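Local atomic coordinates of N-acetylglucosamine-6-phosphate deacetylase (Mycobacterium smegmatis, PDB entry 6FV4), a protein that probably removes the acetyl group from N-acetylglucosamine-6-phosphate with the help of divalent metal ions. Residues V382-V385 with E390-V393; A55-G60 with V392-A397; G139-T144 with P160-R165. The protein carries 1 engineered substitution. One frame throughout, in Å; residues are numbered along the deposited sequence.

Contact 1. Residues V382-V385 with E390-V393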
loop_
_atom_site.group_PDB
_atom_site.type_symbol
_atom_site.label_atom_id
_atom_site.label_comp_id
_atom_site.label_asym_id
_atom_site.label_seq_id
_atom_site.Cartn_x
_atom_site.Cartn_y
_atom_site.Cartn_z
ATOM N N VAL B 382 19.756 5.675 22.911
ATOM C CA VAL B 382 20.528 4.568 23.467
ATOM C C VAL B 382 21.369 5.057 24.633
ATOM O O VAL B 382 22.168 5.993 24.496
ATOM C CB VAL B 382 21.434 3.942 22.399
ATOM C CG1 VAL B 382 22.378 2.920 23.053
ATOM C CG2 VAL B 382 20.612 3.306 21.298
ATOM N N THR B 383 21.214 4.406 25.783
ATOM C CA THR B 383 22.030 4.694 26.952
ATOM C C THR B 383 22.935 3.532 27.338
ATOM O O THR B 383 23.909 3.743 28.067
ATOM C CB THR B 383 21.138 5.059 28.148
ATOM O OG1 THR B 383 20.218 3.990 28.389
ATOM C CG2 THR B 383 20.334 6.334 27.850
ATOM N N ALA B 384 22.648 2.326 26.858
ATOM C CA ALA B 384 23.498 1.173 27.126
ATOM C C ALA B 384 23.238 0.116 26.065
ATOM O O ALA B 384 22.153 0.065 25.484
ATOM C CB ALA B 384 23.242 0.611 28.526
ATOM N N VAL B 385 24.248 -0.732 25.819
ATOM C CA VAL B 385 24.198 -1.771 24.795
ATOM C C VAL B 385 24.861 -3.019 25.352
ATOM O O VAL B 385 26.023 -2.975 25.777
ATOM C CB VAL B 385 24.910 -1.365 23.489
ATOM C CG1 VAL B 385 24.842 -2.514 22.477
ATOM C CG2 VAL B 385 24.307 -0.102 22.900
ATOM N N GLU B 390 27.639 -9.102 27.614
ATOM C CA GLU B 390 28.581 -8.123 28.140
ATOM C C GLU B 390 28.235 -6.736 27.623
ATOM O O GLU B 390 27.739 -6.578 26.508
ATOM C CB GLU B 390 30.012 -8.486 27.765
ATOM C CG GLU B 390 30.386 -9.857 28.295
ATOM C CD GLU B 390 31.755 -10.297 27.870
ATOM O OE1 GLU B 390 32.629 -9.424 27.659
ATOM O OE2 GLU B 390 31.963 -11.526 27.756
ATOM N N TRP B 391 28.493 -5.729 28.446
ATOM C CA TRP B 391 28.196 -4.362 28.040
ATOM C C TRP B 391 29.200 -3.920 26.977
ATOM O O TRP B 391 30.400 -3.810 27.253
ATOM C CB TRP B 391 28.223 -3.439 29.253
ATOM C CG TRP B 391 27.168 -3.765 30.259
ATOM C CD1 TRP B 391 27.348 -4.294 31.510
ATOM C CD2 TRP B 391 25.758 -3.592 30.094
ATOM N NE1 TRP B 391 26.131 -4.453 32.136
ATOM C CE2 TRP B 391 25.140 -4.028 31.287
ATOM C CE3 TRP B 391 24.957 -3.100 29.057
ATOM C CZ2 TRP B 391 23.763 -3.988 31.465
ATOM C CZ3 TRP B 391 23.579 -3.072 29.236
ATOM C CH2 TRP B 391 23.000 -3.513 30.431
ATOM N N VAL B 392 28.721 -3.719 25.747
ATOM C CA VAL B 392 29.468 -2.926 24.771
ATOM C C VAL B 392 29.511 -1.473 25.222
ATOM O O VAL B 392 30.586 -0.882 25.382
ATOM C CB VAL B 392 28.836 -3.048 23.370
ATOM C CG1 VAL B 392 29.505 -2.079 22.392
ATOM C CG2 VAL B 392 28.914 -4.466 22.853
ATOM N N VAL B 393 28.323 -0.888 25.426
ATOM C CA VAL B 393 28.117 0.415 26.053
ATOM C C VAL B 393 27.406 0.159 27.377
ATOM O O VAL B 393 26.253 -0.283 27.398
ATOM C CB VAL B 393 27.299 1.354 25.155
ATOM C CG1 VAL B 393 26.837 2.609 25.919
ATOM C CG2 VAL B 393 28.116 1.739 23.922
#
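Val385 and Val393 form an antiparallel hydrogen-bonded pair, and the two bonds between them differ in quality. Val385 N gives a short, nearly straight bond to Val393 O, 2.6 Å long with 169° at the hydrogen. The return bond, from Val393 N to Val385 O, is longer at 3.1 Å and more bent. Val385 O also receives a weak bond from Val392 N and a CA-H contact from Trp391 CA, so three consecutive residues converge on one carbonyl oxygen.

The side chain of Val385 can be followed outward from this pairing. Its CB rests against CB of Val393 at 4.0 Å, both valines lying on the same face of the sheet. From there CG1, set anti to the backbone N (chi1 179°), reaches CB of Val392, whose side chain runs alongside and points the same way. CG2, the other branch, stays over CB of Val393. Trp391 takes a different course: the benzo edge of its indole swings back along the partner strand, bringing CE3 to 3.5 Å from Val385 O near the ring plane, while CZ3 meets CB of Ala384 obliquely at 3.8 Å.

Beyond the pair, Val393 packs on Ala98 and Val392 on Arg97 of helix 86-98, and strand 382-387 continues the pairing to strand 373-376. Two residues, Val392 and Val393, facing the single Val385 make a classic beta bulge, at the outgoing end of the hairpin of strands 382-387 and 390-391, where the chain turns a corner at Val392.

Contact 2. Residues A55-G60 with V392-A397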
loop_
_atom_site.group_PDB
_atom_site.type_symbol
_atom_site.label_atom_id
_atom_site.label_comp_id
_atom_site.label_asym_id
_atom_site.label_seq_id
_atom_site.Cartn_x
_atom_site.Cartn_y
_atom_site.Cartn_z
ATOM N N ALA B 55 17.832 -7.197 42.115
ATOM C CA ALA B 55 18.463 -7.066 40.812
ATOM C C ALA B 55 19.913 -6.613 40.939
ATOM O O ALA B 55 20.277 -5.845 41.834
ATOM C CB ALA B 55 17.683 -6.079 39.943
ATOM N N ASP B 56 20.750 -7.106 40.022
ATOM C CA ASP B 56 22.131 -6.641 39.973
ATOM C C ASP B 56 22.220 -5.247 39.367
ATOM O O ASP B 56 23.105 -4.467 39.735
ATOM C CB ASP B 56 23.000 -7.624 39.180
ATOM C CG ASP B 56 23.005 -9.028 39.784
ATOM O OD1 ASP B 56 24.022 -9.412 40.396
ATOM O OD2 ASP B 56 21.993 -9.747 39.651
ATOM N N ARG B 57 21.331 -4.916 38.436
ATOM C CA ARG B 57 21.256 -3.546 37.942
ATOM C C ARG B 57 19.811 -3.214 37.613
ATOM O O ARG B 57 19.173 -3.899 36.804
ATOM C CB ARG B 57 22.150 -3.339 36.723
ATOM C CG ARG B 57 22.265 -1.875 36.324
ATOM C CD ARG B 57 22.931 -1.739 34.984
ATOM N NE ARG B 57 24.250 -2.366 34.975
ATOM C CZ ARG B 57 25.383 -1.694 35.126
ATOM N NH1 ARG B 57 25.338 -0.379 35.294
ATOM N NH2 ARG B 57 26.553 -2.331 35.100
ATOM N N ASN B 58 19.292 -2.177 38.249
ATOM C CA ASN B 58 17.985 -1.651 37.908
ATOM C C ASN B 58 18.197 -0.538 36.896
ATOM O O ASN B 58 18.843 0.468 37.201
ATOM C CB ASN B 58 17.252 -1.150 39.149
ATOM C CG ASN B 58 15.820 -0.742 38.856
ATOM O OD1 ASN B 58 15.328 -0.881 37.727
ATOM N ND2 ASN B 58 15.128 -0.260 39.884
ATOM N N LEU B 59 17.672 -0.726 35.691
ATOM C CA LEU B 59 17.824 0.300 34.672
ATOM C C LEU B 59 16.850 1.451 34.864
ATOM O O LEU B 59 16.971 2.470 34.177
ATOM C CB LEU B 59 17.671 -0.335 33.293
ATOM C CG LEU B 59 18.788 -1.360 33.061
ATOM C CD1 LEU B 59 18.461 -2.314 31.920
ATOM C CD2 LEU B 59 20.119 -0.655 32.827
ATOM N N GLY B 60 15.904 1.316 35.789
ATOM C CA GLY B 60 15.028 2.428 36.116
ATOM C C GLY B 60 14.003 2.683 35.035
ATOM O O GLY B 60 13.404 1.756 34.478
ATOM N N VAL B 392 28.721 -3.719 25.747
ATOM C CA VAL B 392 29.468 -2.926 24.771
ATOM C C VAL B 392 29.511 -1.473 25.222
ATOM O O VAL B 392 30.586 -0.882 25.382
ATOM C CB VAL B 392 28.836 -3.048 23.370
ATOM C CG1 VAL B 392 29.505 -2.079 22.392
ATOM C CG2 VAL B 392 28.914 -4.466 22.853
ATOM N N VAL B 393 28.323 -0.888 25.426
ATOM C CA VAL B 393 28.117 0.415 26.053
ATOM C C VAL B 393 27.406 0.159 27.377
ATOM O O VAL B 393 26.253 -0.283 27.398
ATOM C CB VAL B 393 27.299 1.354 25.155
ATOM C CG1 VAL B 393 26.837 2.609 25.919
ATOM C CG2 VAL B 393 28.116 1.739 23.922
ATOM N N THR B 394 28.106 0.388 28.478
ATOM C CA THR B 394 27.529 0.213 29.802
ATOM C C THR B 394 26.697 1.446 30.167
ATOM O O THR B 394 26.997 2.554 29.703
ATOM C CB THR B 394 28.644 -0.021 30.824
ATOM O OG1 THR B 394 28.098 -0.471 32.071
ATOM C CG2 THR B 394 29.454 1.246 31.046
ATOM N N PRO B 395 25.622 1.273 30.948
ATOM C CA PRO B 395 24.731 2.408 31.249
ATOM C C PRO B 395 25.504 3.602 31.794
ATOM O O PRO B 395 26.321 3.470 32.712
ATOM C CB PRO B 395 23.758 1.835 32.292
ATOM C CG PRO B 395 23.754 0.369 32.050
ATOM C CD PRO B 395 25.136 0.014 31.554
ATOM N N GLY B 396 25.263 4.775 31.189
ATOM C CA GLY B 396 25.981 5.992 31.505
ATOM C C GLY B 396 27.112 6.355 30.550
ATOM O O GLY B 396 27.477 7.537 30.469
ATOM N N ALA B 397 27.667 5.385 29.823
ATOM C CA ALA B 397 28.886 5.585 29.043
ATOM C C ALA B 397 28.644 6.018 27.596
ATOM O O ALA B 397 29.614 6.193 26.852
ATOM C CB ALA B 397 29.731 4.303 29.059
HETATM O O HOH W 1 27.314 1.308 33.906
#
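Arg57 lays its guanidinium group against the ring of Pro395, the two side chains arriving from opposite directions. Pro395 CD sits over one face of the guanidinium, 3.7 Å above its plane and displaced toward the rim, while Pro395 CG lies 3.7 Å from Arg57 NH1. The aliphatic part of the arginine shares in the packing through CD. Leu59 adds the apolar flank: its CD2 touches the same Pro395 CG at 3.9 Å, crossing the proline at about a right angle.

No direct hydrogen bond joins the two segments; a water does the polar work. It donates to Pro395 O at 2.7 Å, is hydrogen-bonded to Thr394 OG1 at the same distance, and accepts a weak bond from Arg57 NH1. The arginine runs extended from CA with CG anti to the backbone N (chi1 -171°), then bends at chi3 (-57°), which brings a face of the guanidinium onto the proline ring.

Further out, strand 57-58 is held by backbone bonds of Arg57 to Leu18 and Thr20 on strand 16-21. Asn58 OD1 accepts from Gly60 N, closing an Asx turn, and also bonds Thr20 OG1. On the other side, Pro395 leans on Ala384, while Ala397 N bonds back to Thr394 O at 2.9 Å, closing a type II beta turn from Thr394 to Ala397, with Gly396 at its third position; its proline corner packs against the edge strand of the small four-stranded sheet.

Contact 3. Residues G139-T144 with P160-R165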
loop_
_atom_site.group_PDB
_atom_site.type_symbol
_atom_site.label_atom_id
_atom_site.label_comp_id
_atom_site.label_asym_id
_atom_site.label_seq_id
_atom_site.Cartn_x
_atom_site.Cartn_y
_atom_site.Cartn_z
ATOM N N GLY B 139 25.211 -5.955 -5.697
ATOM C CA GLY B 139 25.971 -5.850 -6.917
ATOM C C GLY B 139 26.868 -7.067 -7.056
ATOM O O GLY B 139 27.177 -7.748 -6.073
ATOM N N PRO B 140 27.330 -7.351 -8.273
ATOM C CA PRO B 140 27.257 -6.534 -9.489
ATOM C C PRO B 140 26.104 -6.860 -10.438
ATOM O O PRO B 140 26.024 -6.275 -11.518
ATOM C CB PRO B 140 28.584 -6.865 -10.175
ATOM C CG PRO B 140 28.740 -8.324 -9.876
ATOM C CD PRO B 140 28.166 -8.550 -8.487
ATOM N N TRP B 141 25.231 -7.784 -10.062
ATOM C CA TRP B 141 24.190 -8.250 -10.976
ATOM C C TRP B 141 22.933 -7.388 -10.894
ATOM O O TRP B 141 21.790 -7.851 -10.742
ATOM C CB TRP B 141 23.929 -9.717 -10.691
ATOM C CG TRP B 141 25.257 -10.433 -10.741
ATOM C CD1 TRP B 141 26.107 -10.484 -11.803
ATOM C CD2 TRP B 141 25.901 -11.147 -9.679
ATOM N NE1 TRP B 141 27.229 -11.206 -11.485
ATOM C CE2 TRP B 141 27.133 -11.626 -10.186
ATOM C CE3 TRP B 141 25.559 -11.440 -8.354
ATOM C CZ2 TRP B 141 28.019 -12.368 -9.416
ATOM C CZ3 TRP B 141 26.428 -12.176 -7.590
ATOM C CH2 TRP B 141 27.657 -12.642 -8.125
ATOM N N LEU B 142 23.180 -6.088 -11.023
ATOM C CA LEU B 142 22.190 -5.023 -10.941
ATOM C C LEU B 142 21.947 -4.413 -12.318
ATOM O O LEU B 142 22.671 -4.673 -13.285
ATOM C CB LEU B 142 22.651 -3.944 -9.959
ATOM C CG LEU B 142 23.180 -4.431 -8.612
ATOM C CD1 LEU B 142 23.523 -3.253 -7.723
ATOM C CD2 LEU B 142 22.175 -5.360 -7.929
ATOM N N SER B 143 20.897 -3.594 -12.403
ATOM C CA SER B 143 20.564 -2.946 -13.667
ATOM C C SER B 143 19.706 -1.706 -13.467
ATOM O O SER B 143 18.549 -1.680 -13.889
ATOM C CB SER B 143 19.836 -3.921 -14.592
ATOM O OG SER B 143 19.909 -3.476 -15.937
ATOM N N THR B 144 20.246 -0.676 -12.826
ATOM C CA THR B 144 19.559 0.606 -12.833
ATOM C C THR B 144 20.587 1.723 -12.899
ATOM O O THR B 144 21.735 1.573 -12.454
ATOM C CB THR B 144 18.632 0.798 -11.615
ATOM O OG1 THR B 144 17.828 1.962 -11.819
ATOM C CG2 THR B 144 19.430 0.987 -10.332
ATOM N N PRO B 160 26.648 -17.982 -13.828
ATOM C CA PRO B 160 26.660 -18.953 -12.728
ATOM C C PRO B 160 28.062 -19.374 -12.303
ATOM O O PRO B 160 28.266 -19.688 -11.124
ATOM C CB PRO B 160 25.836 -20.128 -13.278
ATOM C CG PRO B 160 25.695 -19.890 -14.733
ATOM C CD PRO B 160 25.813 -18.427 -14.957
ATOM N N GLY B 161 29.033 -19.372 -13.219
ATOM C CA GLY B 161 30.411 -19.631 -12.826
ATOM C C GLY B 161 30.937 -18.622 -11.820
ATOM O O GLY B 161 31.476 -18.993 -10.776
ATOM N N GLU B 162 30.771 -17.325 -12.107
ATOM C CA GLU B 162 31.240 -16.321 -11.153
ATOM C C GLU B 162 30.470 -16.389 -9.836
ATOM O O GLU B 162 31.045 -16.146 -8.769
ATOM C CB GLU B 162 31.143 -14.912 -11.737
ATOM C CG GLU B 162 31.600 -13.878 -10.729
ATOM C CD GLU B 162 31.777 -12.509 -11.309
ATOM O OE1 GLU B 162 31.516 -12.352 -12.517
ATOM O OE2 GLU B 162 32.173 -11.590 -10.553
ATOM N N ILE B 163 29.186 -16.732 -9.880
ATOM C CA ILE B 163 28.420 -16.847 -8.642
ATOM C C ILE B 163 28.971 -17.984 -7.784
ATOM O O ILE B 163 29.228 -17.817 -6.585
ATOM C CB ILE B 163 26.920 -17.019 -8.956
ATOM C CG1 ILE B 163 26.364 -15.720 -9.540
ATOM C CG2 ILE B 163 26.157 -17.412 -7.713
ATOM C CD1 ILE B 163 24.860 -15.731 -9.780
ATOM N N GLY B 164 29.195 -19.144 -8.391
ATOM C CA GLY B 164 29.794 -20.243 -7.646
ATOM C C GLY B 164 31.163 -19.897 -7.080
ATOM O O GLY B 164 31.466 -20.215 -5.925
ATOM N N ARG B 165 31.993 -19.210 -7.873
ATOM C CA ARG B 165 33.319 -18.810 -7.403
ATOM C C ARG B 165 33.231 -17.837 -6.235
ATOM O O ARG B 165 34.003 -17.936 -5.272
ATOM C CB ARG B 165 34.107 -18.185 -8.548
ATOM C CG ARG B 165 34.489 -19.177 -9.635
ATOM C CD ARG B 165 35.481 -18.552 -10.574
ATOM N NE ARG B 165 34.911 -17.454 -11.349
ATOM C CZ ARG B 165 34.363 -17.599 -12.550
ATOM N NH1 ARG B 165 34.295 -18.802 -13.101
ATOM N NH2 ARG B 165 33.870 -16.548 -13.191
HETATM O O HOH W 2 28.932 -12.627 -13.530
#
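Trp141 overlaps Ile163 through the six-membered part of its indole, over which Ile163 CG1 is poised in a CH-pi contact. That carbon lies 3.9 Å from the centroid of the six-membered ring and 23° off its normal, and its closest ring atom is Trp141 CH2, at 3.6 Å. Pro140 occupies the opposite face, its CD over the ring centre, so the indole is sandwiched between the residue before it and the helix. Ile163 has CG1 anti to its carbonyl carbon (chi1 -69°), the branch that extends onto the ring.

Glu162 comes instead to the edge, with CG 4.1 Å from Trp141 CZ2 and near the ring plane. Its carboxylate is turned 80° from the indole and is bridged to the indole N-H by a water: Trp141 NE1 gives to this water at 3.0 Å, and the water gives to Glu162 OE1 at 2.8 Å.

The arrangement belongs to the catalytic barrel of the amidohydrolase fold, joining the loop that follows metal-ligand strand 134-138 to the start of helix 160-170. Within this loop a cis peptide precedes Pro140, and Trp141 is the centre of an inverse gamma turn, closed by Leu142 N bonding to Pro140 O at 2.9 Å. The Trp141 side chain also touches Val177 and Ile179 of strand 174-179. Glu162 OE2 forms a salt bridge with Arg156, and Ile163 also packs on Ala189, Gln192 and Leu193 of helix 186-195.

Overall arrangement
Contacts 1 and 2 belong together: their centres are 8 Å apart, they share Val392 and Val393, and Ala384 CB of contact 1 lies 3.5 Å from Pro395 N of contact 2. The chain thus passes straight from the bulged hairpin into the turn that meets strand 57-58, linking sequence near both ends of the protein. Contact 3 lies on the opposite side of the chain's centre, with its own centre 38 Å from that of contact 1 and 45 Å from that of contact 2. It alone approaches the metal centre: the Trp141 side chain is about 9 Å from that of the metal ligand His204 and about 13 Å from a bound cadmium ion.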